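Bsobi restriction endonuclease (Geobacillus stearothermophilus, PDB 1DC1) recognises the double-stranded DNA sequence 5'-CYCGRG-3' and cleaves it after the first C, acting as a homodimer that encircles the DNA. Local coordinates at a contact of chain A with DNA and the interface of chains B and A. Sequence-based numbering; all coordinates share one arbitrary frame. Chains: chain A/B, Bsobi restriction endonuclease.

Contact 1 and contact 2 are neighbours, their C-alpha centres about 10 Å apart, and they share A:Asp124 on the long helix 110-152, whose side chain meets both a deoxyribose and the other subunit. Contact 3 is remote, its C-alpha centre about 25 Å from that of contact 1 and about 29 Å from that of contact 2, and is built largely on helices 247-270 and 286-298. The two subunits meet on both sides of the duplex: by crossed helices at contact 2 and by charged side chains at contact 3. Together these interfaces would close the dimer into the tunnel around the DNA read at contact 1.

Contact 1: a contact of chain A with DNA. Residues chain A 74, 79-81, 124. With nucleotides of chain C.
In this type II restriction endonuclease of the BsoBI family, A:Lys81 reads bases in the major groove while neighbours hold phosphates. The G-A-G run of DG8, DA9 and DG10 fits the GRG half of the recognition sequence. A:Lys81 has CG anti to the backbone N (chi1 161°) and bends at chi3, so its ammonium reaches the Hoogsteen edges of two purines. NZ donates to O6 of DG10 at 2.8 Å and to N7 of DA9 at 3.0 Å. O6 marks guanine, whereas N7 is common to adenine and guanine, which would be compatible with either purine at the degenerate position. An alanine here would lack the ammonium and both base bonds, and would probably weaken guanine discrimination at the last position.

A:Tyr74 from helix 69-75, the loop residue A:Ser79 and the first turn of helix 80-83 hold the backbone. The main-chain N of A:Asp80 (3.0 Å, 162° at H) and the hydroxyl of A:Tyr74 both donate to OP1 of DG10, which lies in the plane of the tyrosine ring, at its edge. Small A:Ser79 donates from OG to OP2 of DA9 at 2.7 Å. Water mediates between carboxylates and phosphates: water 1 joins A:Asp80 OD2 to OP1 of DG10, water 2 A:Asp124 OD2 to OP1 of DA9. The A:Asp124 carboxylate lies against the sugar of DA9, OD1 crowding O4' at 3.2 Å, a strained contact and not a hydrogen bond.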
loop_
_atom_site.group_PDB
_atom_site.type_symbol
_atom_site.label_atom_id
_atom_site.label_comp_id
_atom_site.label_asym_id
_atom_site.label_seq_id
_atom_site.Cartn_x
_atom_site.Cartn_y
_atom_site.Cartn_z
ATOM N N TYR A 74 7.253 15.756 14.637
ATOM C CA TYR A 74 7.007 15.345 13.276
ATOM C C TYR A 74 8.193 15.636 12.358
ATOM O O TYR A 74 8.602 14.767 11.575
ATOM C CB TYR A 74 5.731 16.003 12.727
ATOM C CG TYR A 74 5.021 15.091 11.721
ATOM C CD1 TYR A 74 5.517 14.943 10.406
ATOM C CD2 TYR A 74 3.914 14.309 12.101
ATOM C CE1 TYR A 74 4.930 14.022 9.487
ATOM C CE2 TYR A 74 3.330 13.406 11.203
ATOM C CZ TYR A 74 3.864 13.277 9.898
ATOM O OH TYR A 74 3.361 12.367 9.030
ATOM N N SER A 79 6.377 9.865 12.091
ATOM C CA SER A 79 5.026 9.919 11.557
ATOM C C SER A 79 4.042 9.714 12.713
ATOM O O SER A 79 4.393 9.174 13.738
ATOM C CB SER A 79 4.827 8.822 10.520
ATOM O OG SER A 79 4.889 7.543 11.157
ATOM N N ASP A 80 2.799 10.122 12.550
ATOM C CA ASP A 80 1.858 9.903 13.640
ATOM C C ASP A 80 1.628 8.409 13.850
ATOM O O ASP A 80 1.352 7.966 14.981
ATOM C CB ASP A 80 0.565 10.655 13.394
ATOM C CG ASP A 80 0.708 12.153 13.664
ATOM O OD1 ASP A 80 1.707 12.564 14.296
ATOM O OD2 ASP A 80 -0.197 12.913 13.246
ATOM N N LYS A 81 1.791 7.628 12.775
ATOM C CA LYS A 81 1.656 6.170 12.881
ATOM C C LYS A 81 2.809 5.639 13.789
ATOM O O LYS A 81 2.568 4.852 14.699
ATOM C CB LYS A 81 1.727 5.509 11.484
ATOM C CG LYS A 81 2.047 4.034 11.512
ATOM C CD LYS A 81 1.606 3.291 10.252
ATOM C CE LYS A 81 0.099 3.117 10.122
ATOM N NZ LYS A 81 -0.257 2.407 8.840
ATOM N N ASP A 124 4.178 12.938 3.468
ATOM C CA ASP A 124 3.775 11.522 3.519
ATOM C C ASP A 124 2.398 11.463 4.212
ATOM O O ASP A 124 1.584 10.594 3.911
ATOM C CB ASP A 124 4.815 10.712 4.300
ATOM C CG ASP A 124 4.962 9.251 3.806
ATOM O OD1 ASP A 124 4.210 8.763 2.948
ATOM O OD2 ASP A 124 5.874 8.588 4.301
ATOM P P DG C 8 6.395 -0.944 6.683
ATOM O OP1 DG C 8 7.682 -1.049 7.380
ATOM O OP2 DG C 8 5.306 -1.914 7.013
ATOM O "O5'" DG C 8 5.864 0.526 7.003
ATOM C "C5'" DG C 8 6.580 1.701 6.542
ATOM C "C4'" DG C 8 5.594 2.801 6.243
ATOM O "O4'" DG C 8 4.742 2.384 5.149
ATOM C "C3'" DG C 8 4.653 3.095 7.414
ATOM O "O3'" DG C 8 4.259 4.477 7.421
ATOM C "C2'" DG C 8 3.396 2.304 7.052
ATOM C "C1'" DG C 8 3.377 2.419 5.534
ATOM N N9 DG C 8 2.677 1.321 4.869
ATOM C C8 DG C 8 2.744 -0.030 5.171
ATOM N N7 DG C 8 1.928 -0.753 4.447
ATOM C C5 DG C 8 1.294 0.172 3.612
ATOM C C6 DG C 8 0.284 -0.018 2.628
ATOM O O6 DG C 8 -0.291 -1.069 2.326
ATOM N N1 DG C 8 -0.051 1.175 1.981
ATOM C C2 DG C 8 0.500 2.403 2.260
ATOM N N2 DG C 8 0.050 3.463 1.514
ATOM N N3 DG C 8 1.430 2.593 3.204
ATOM C C4 DG C 8 1.773 1.443 3.832
ATOM P P DA C 9 5.142 5.612 8.175
ATOM O OP1 DA C 9 6.429 5.802 7.454
ATOM O OP2 DA C 9 5.186 5.281 9.625
ATOM O "O5'" DA C 9 4.149 6.863 7.961
ATOM C "C5'" DA C 9 4.361 7.879 6.929
ATOM C "C4'" DA C 9 3.041 8.312 6.335
ATOM O "O4'" DA C 9 2.578 7.398 5.322
ATOM C "C3'" DA C 9 1.871 8.417 7.302
ATOM O "O3'" DA C 9 1.970 9.604 8.094
ATOM C "C2'" DA C 9 0.670 8.367 6.365
ATOM C "C1'" DA C 9 1.152 7.407 5.279
ATOM N N9 DA C 9 0.694 6.037 5.521
ATOM C C8 DA C 9 1.262 5.090 6.358
ATOM N N7 DA C 9 0.608 3.957 6.383
ATOM C C5 DA C 9 -0.454 4.153 5.505
ATOM C C6 DA C 9 -1.515 3.320 5.083
ATOM N N6 DA C 9 -1.698 2.065 5.484
ATOM N N1 DA C 9 -2.393 3.837 4.214
ATOM C C2 DA C 9 -2.232 5.096 3.785
ATOM N N3 DA C 9 -1.292 5.965 4.096
ATOM C C4 DA C 9 -0.417 5.430 4.969
ATOM P P DG C 10 0.939 9.848 9.296
ATOM O OP1 DG C 10 1.476 11.028 10.026
ATOM O OP2 DG C 10 0.735 8.574 10.021
ATOM O "O5'" DG C 10 -0.355 10.319 8.501
ATOM C "C5'" DG C 10 -1.661 10.135 9.004
ATOM C "C4'" DG C 10 -2.623 9.968 7.847
ATOM O "O4'" DG C 10 -2.201 8.857 7.033
ATOM C "C3'" DG C 10 -4.017 9.600 8.336
ATOM O "O3'" DG C 10 -4.801 10.762 8.394
ATOM C "C2'" DG C 10 -4.559 8.659 7.285
ATOM C "C1'" DG C 10 -3.301 7.979 6.774
ATOM N N9 DG C 10 -3.012 6.701 7.411
ATOM C C8 DG C 10 -1.894 6.392 8.157
ATOM N N7 DG C 10 -1.851 5.141 8.515
ATOM C C5 DG C 10 -3.026 4.595 7.996
ATOM C C6 DG C 10 -3.534 3.238 8.047
ATOM O O6 DG C 10 -3.053 2.256 8.623
ATOM N N1 DG C 10 -4.746 3.112 7.348
ATOM C C2 DG C 10 -5.427 4.164 6.750
ATOM N N2 DG C 10 -6.628 3.853 6.170
ATOM N N3 DG C 10 -4.975 5.429 6.726
ATOM C C4 DG C 10 -3.769 5.558 7.343
HETATM O O HOH W 1 -0.091 13.201 10.204
HETATM O O HOH W 2 7.253 6.324 4.895
#

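Contact 2: the interface of chains B and A. Residues chain B 119-120, 122-124, 127, 131; chain A 119-120, 122-124, 127.
Two copies of helix 110-152 cross here in a two-fold, glycine-mediated helix-helix packing of the BsoBI homodimer. The innermost contacts set leucine against glycine: B:Leu120 CD1 touches A:Gly123 CA at 3.6 Å, and A:Leu120 CD1 returns the contact to B:Gly123 CA at 3.7 Å. Glycine suits this place because a side chain would stand between the helices. Both leucines hold CG anti to the backbone N (chi1 -176° in B:Leu120), which extends the branched end across the partner helix. Flanking these contacts, water 3 joins the carbonyl oxygens of B:Leu120 and A:Gly123, and water 4 makes the twin bridge between B:Gly123 and A:Leu120. A:Leu119 and B:Leu119 meet by their CB atoms close to the symmetry axis.

Farther along, each Asp124 carboxylate lies over the CA of the opposing Gly127, whose bare backbone admits it; OD2 of B:Asp124 is 3.5 Å from CA of A:Gly127. The aspartates cross at about a right angle, with OD1 facing OD1 at 3.7 Å. Such a pair would be expected to repel, but water 5 bonds to both OD1 atoms, and B:Arg131 NH1 makes a long salt bridge to A:Asp124 OD2 (3.5 Å), which may ease the repulsion. The groups meet tip to tip, their planes 52° apart.

Behind this pair, B:Arg131 NH1 gives a weak bond to B:Gly127 O of its own helix (3.2 Å), helping hold toward A:Asp124 a guanidinium whose residue also interacts with DNA.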
loop_
_atom_site.group_PDB
_atom_site.type_symbol
_atom_site.label_atom_id
_atom_site.label_comp_id
_atom_site.label_asym_id
_atom_site.label_seq_id
_atom_site.Cartn_x
_atom_site.Cartn_y
_atom_site.Cartn_z
ATOM N N LEU B 119 8.619 20.548 -1.494
ATOM C CA LEU B 119 8.924 19.648 -0.367
ATOM C C LEU B 119 7.721 18.825 0.092
ATOM O O LEU B 119 7.825 17.639 0.330
ATOM C CB LEU B 119 9.467 20.475 0.800
ATOM C CG LEU B 119 10.921 20.946 0.611
ATOM C CD1 LEU B 119 11.189 22.133 1.582
ATOM C CD2 LEU B 119 11.901 19.768 0.857
ATOM N N LEU B 120 6.576 19.475 0.242
ATOM C CA LEU B 120 5.378 18.771 0.629
ATOM C C LEU B 120 5.094 17.583 -0.315
ATOM O O LEU B 120 4.817 16.483 0.136
ATOM C CB LEU B 120 4.192 19.718 0.623
ATOM C CG LEU B 120 2.875 19.090 1.123
ATOM C CD1 LEU B 120 2.987 18.711 2.586
ATOM C CD2 LEU B 120 1.725 20.122 0.898
ATOM N N GLN B 122 7.311 16.215 -2.545
ATOM C CA GLN B 122 8.487 15.391 -2.556
ATOM C C GLN B 122 8.471 14.454 -1.291
ATOM O O GLN B 122 9.095 13.383 -1.292
ATOM C CB GLN B 122 9.738 16.295 -2.571
ATOM C CG GLN B 122 10.194 16.711 -3.955
ATOM C CD GLN B 122 10.823 15.568 -4.771
ATOM O OE1 GLN B 122 10.289 15.185 -5.798
ATOM N NE2 GLN B 122 11.932 15.046 -4.324
ATOM N N GLY B 123 7.754 14.840 -0.232
ATOM C CA GLY B 123 7.682 13.979 0.935
ATOM C C GLY B 123 7.040 12.627 0.629
ATOM O O GLY B 123 7.362 11.611 1.238
ATOM N N ASP B 124 6.118 12.599 -0.326
ATOM C CA ASP B 124 5.472 11.347 -0.691
ATOM C C ASP B 124 6.485 10.523 -1.517
ATOM O O ASP B 124 6.466 9.279 -1.515
ATOM C CB ASP B 124 4.178 11.655 -1.468
ATOM C CG ASP B 124 3.080 10.586 -1.276
ATOM O OD1 ASP B 124 3.295 9.601 -0.558
ATOM O OD2 ASP B 124 2.006 10.750 -1.868
ATOM N N GLY B 127 8.722 8.965 0.996
ATOM C CA GLY B 127 7.974 7.864 1.584
ATOM C C GLY B 127 8.055 6.635 0.669
ATOM O O GLY B 127 8.299 5.510 1.167
ATOM N N ARG B 131 9.818 2.877 1.510
ATOM C CA ARG B 131 9.105 1.602 1.523
ATOM C C ARG B 131 9.952 0.571 0.767
ATOM O O ARG B 131 10.083 -0.570 1.200
ATOM C CB ARG B 131 7.691 1.817 0.954
ATOM C CG ARG B 131 6.772 2.621 1.968
ATOM C CD ARG B 131 5.441 3.055 1.294
ATOM N NE ARG B 131 4.371 3.608 2.161
ATOM C CZ ARG B 131 4.518 4.670 2.960
ATOM N NH1 ARG B 131 5.667 5.310 3.051
ATOM N NH2 ARG B 131 3.480 5.180 3.560
ATOM N N LEU A 119 7.685 19.965 6.397
ATOM C CA LEU A 119 6.911 19.779 5.153
ATOM C C LEU A 119 7.273 18.476 4.435
ATOM O O LEU A 119 6.409 17.747 3.947
ATOM C CB LEU A 119 7.132 20.973 4.189
ATOM C CG LEU A 119 6.375 22.283 4.520
ATOM C CD1 LEU A 119 7.041 23.497 3.820
ATOM C CD2 LEU A 119 4.897 22.128 4.106
ATOM N N LEU A 120 8.561 18.213 4.324
ATOM C CA LEU A 120 8.998 16.995 3.702
ATOM C C LEU A 120 8.319 15.768 4.359
ATOM O O LEU A 120 7.844 14.896 3.645
ATOM C CB LEU A 120 10.521 16.860 3.832
ATOM C CG LEU A 120 11.091 15.580 3.206
ATOM C CD1 LEU A 120 10.889 15.722 1.675
ATOM C CD2 LEU A 120 12.581 15.352 3.624
ATOM N N GLN A 122 5.593 15.838 6.426
ATOM C CA GLN A 122 4.132 16.034 6.359
ATOM C C GLN A 122 3.608 15.615 4.952
ATOM O O GLN A 122 2.452 15.280 4.789
ATOM C CB GLN A 122 3.781 17.500 6.647
ATOM C CG GLN A 122 3.709 17.807 8.140
ATOM C CD GLN A 122 2.441 17.258 8.805
ATOM O OE1 GLN A 122 2.494 16.496 9.780
ATOM N NE2 GLN A 122 1.296 17.645 8.280
ATOM N N GLY A 123 4.463 15.646 3.935
ATOM C CA GLY A 123 4.029 15.224 2.617
ATOM C C GLY A 123 3.577 13.768 2.619
ATOM O O GLY A 123 2.694 13.381 1.860
ATOM N N ASP A 124 4.178 12.938 3.468
ATOM C CA ASP A 124 3.775 11.522 3.519
ATOM C C ASP A 124 2.398 11.463 4.212
ATOM O O ASP A 124 1.584 10.594 3.911
ATOM C CB ASP A 124 4.815 10.712 4.300
ATOM C CG ASP A 124 4.962 9.251 3.806
ATOM O OD1 ASP A 124 4.210 8.763 2.948
ATOM O OD2 ASP A 124 5.874 8.588 4.301
ATOM N N GLY A 127 -0.127 12.427 1.614
ATOM C CA GLY A 127 -0.266 11.242 0.780
ATOM C C GLY A 127 -1.203 10.223 1.416
ATOM O O GLY A 127 -2.063 9.681 0.716
HETATM O O HOH W 3 2.545 14.824 -0.485
HETATM O O HOH W 4 8.220 12.077 3.794
HETATM O O HOH W 5 1.594 8.618 1.373
#

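Contact 3: the interface of chains B and A. Residues chain B 251, 254-255, 287, 291; chain A 209, 256, 260, 263.
A:Arg263, the hub of this charged patch between helix 247-270 of one subunit and helices 247-270 and 286-298 of the other, is gripped by two carboxylates. Its extended chain delivers a guanidinium whose several N-H groups suit such double pairing. B:Asp251 meets it tip to tip and end-on: NH1 donates to OD2 at 2.8 Å and NH2 to OD1 at 2.9 Å, each oxygen using its syn lone pair, with the planes only 29° apart. B:Glu291 arrives side-on and crosswise. Its OE1 takes NH2 at 2.8 Å from above the carboxylate plane, while OE2 takes NE with a syn lone pair in a more bent bond (130° at H).

A second shell fixes both acids. B:Trp254, with a rigid in-plane N-H, donates from NE1 to B:Glu291 OE1 at 2.8 Å, and B:Lys255 NZ meets the anti lone pair of B:Asp251 OD2 at 2.7 Å. These donors, with the arginine, would favour ionised carboxylates. Bends at chi3 and chi4 turn that ammonium back, and the lysine CG lies over one guanidinium face, toward its rim.

The loose side is B:Lys255 against A:Thr256, CE to CG2 at 3.6 Å. A separate peripheral hydrogen bond runs from A:Lys209 NZ, on a long chain bent at chi2 and chi4, to the B:Ser287 hydroxyl OG at 2.8 Å. With its two-fold twin, the patch fastens the subunits together and would help close the dimer around DNA.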
loop_
_atom_site.group_PDB
_atom_site.type_symbol
_atom_site.label_atom_id
_atom_site.label_comp_id
_atom_site.label_asym_id
_atom_site.label_seq_id
_atom_site.Cartn_x
_atom_site.Cartn_y
_atom_site.Cartn_z
ATOM N N ASP B 251 -1.862 -7.759 8.248
ATOM C CA ASP B 251 -2.907 -8.542 7.595
ATOM C C ASP B 251 -3.050 -8.154 6.109
ATOM O O ASP B 251 -3.310 -9.002 5.266
ATOM C CB ASP B 251 -4.239 -8.371 8.348
ATOM C CG ASP B 251 -5.238 -9.501 8.034
ATOM O OD1 ASP B 251 -4.998 -10.625 8.504
ATOM O OD2 ASP B 251 -6.242 -9.268 7.313
ATOM N N TRP B 254 -0.340 -9.817 4.121
ATOM C CA TRP B 254 -0.468 -11.273 4.214
ATOM C C TRP B 254 -1.634 -11.685 3.275
ATOM O O TRP B 254 -1.555 -12.712 2.584
ATOM C CB TRP B 254 -0.760 -11.711 5.656
ATOM C CG TRP B 254 -1.431 -13.041 5.748
ATOM C CD1 TRP B 254 -2.722 -13.286 6.162
ATOM C CD2 TRP B 254 -0.879 -14.303 5.388
ATOM N NE1 TRP B 254 -2.994 -14.625 6.078
ATOM C CE2 TRP B 254 -1.884 -15.278 5.607
ATOM C CE3 TRP B 254 0.364 -14.715 4.895
ATOM C CZ2 TRP B 254 -1.676 -16.649 5.354
ATOM C CZ3 TRP B 254 0.565 -16.083 4.636
ATOM C CH2 TRP B 254 -0.455 -17.031 4.871
ATOM N N LYS B 255 -2.713 -10.898 3.227
ATOM C CA LYS B 255 -3.840 -11.231 2.321
ATOM C C LYS B 255 -3.297 -11.264 0.890
ATOM O O LYS B 255 -3.629 -12.134 0.106
ATOM C CB LYS B 255 -4.958 -10.180 2.399
ATOM C CG LYS B 255 -5.963 -10.360 3.575
ATOM C CD LYS B 255 -7.121 -9.307 3.479
ATOM C CE LYS B 255 -6.726 -7.865 3.882
ATOM N NZ LYS B 255 -6.984 -7.578 5.333
ATOM N N SER B 287 -4.606 -12.898 14.085
ATOM C CA SER B 287 -5.502 -13.485 13.092
ATOM C C SER B 287 -4.751 -14.154 11.934
ATOM O O SER B 287 -4.992 -15.333 11.632
ATOM C CB SER B 287 -6.471 -12.404 12.600
ATOM O OG SER B 287 -7.552 -12.945 11.871
ATOM N N GLU B 291 -4.084 -18.281 10.633
ATOM C CA GLU B 291 -4.182 -18.800 9.281
ATOM C C GLU B 291 -2.861 -19.431 8.790
ATOM O O GLU B 291 -2.885 -20.466 8.085
ATOM C CB GLU B 291 -4.645 -17.688 8.334
ATOM C CG GLU B 291 -5.992 -17.106 8.662
ATOM C CD GLU B 291 -6.389 -16.066 7.649
ATOM O OE1 GLU B 291 -5.477 -15.308 7.238
ATOM O OE2 GLU B 291 -7.595 -16.004 7.252
ATOM N N LYS A 209 -13.991 -9.850 9.870
ATOM C CA LYS A 209 -13.229 -8.933 9.014
ATOM C C LYS A 209 -14.232 -7.911 8.503
ATOM O O LYS A 209 -15.454 -8.147 8.495
ATOM C CB LYS A 209 -12.572 -9.690 7.836
ATOM C CG LYS A 209 -11.492 -10.776 8.221
ATOM C CD LYS A 209 -10.191 -10.108 8.697
ATOM C CE LYS A 209 -9.193 -11.075 9.384
ATOM N NZ LYS A 209 -9.567 -11.388 10.831
ATOM N N THR A 256 -5.130 -8.836 -2.630
ATOM C CA THR A 256 -5.658 -8.602 -1.269
ATOM C C THR A 256 -7.164 -8.934 -1.177
ATOM O O THR A 256 -7.604 -9.711 -0.315
ATOM C CB THR A 256 -5.418 -7.123 -0.836
ATOM O OG1 THR A 256 -4.057 -6.756 -1.113
ATOM C CG2 THR A 256 -5.704 -6.938 0.604
ATOM N N ALA A 260 -9.634 -11.697 0.786
ATOM C CA ALA A 260 -10.770 -11.239 1.585
ATOM C C ALA A 260 -12.053 -11.970 1.154
ATOM O O ALA A 260 -12.824 -12.437 1.995
ATOM C CB ALA A 260 -10.953 -9.741 1.453
ATOM N N ARG A 263 -11.929 -15.608 2.333
ATOM C CA ARG A 263 -12.223 -15.746 3.756
ATOM C C ARG A 263 -13.764 -15.777 3.886
ATOM O O ARG A 263 -14.316 -16.593 4.610
ATOM C CB ARG A 263 -11.680 -14.535 4.537
ATOM C CG ARG A 263 -10.198 -14.646 4.858
ATOM C CD ARG A 263 -9.601 -13.336 5.382
ATOM N NE ARG A 263 -8.202 -13.457 5.865
ATOM C CZ ARG A 263 -7.501 -12.437 6.394
ATOM N NH1 ARG A 263 -8.045 -11.237 6.505
ATOM N NH2 ARG A 263 -6.271 -12.609 6.868
#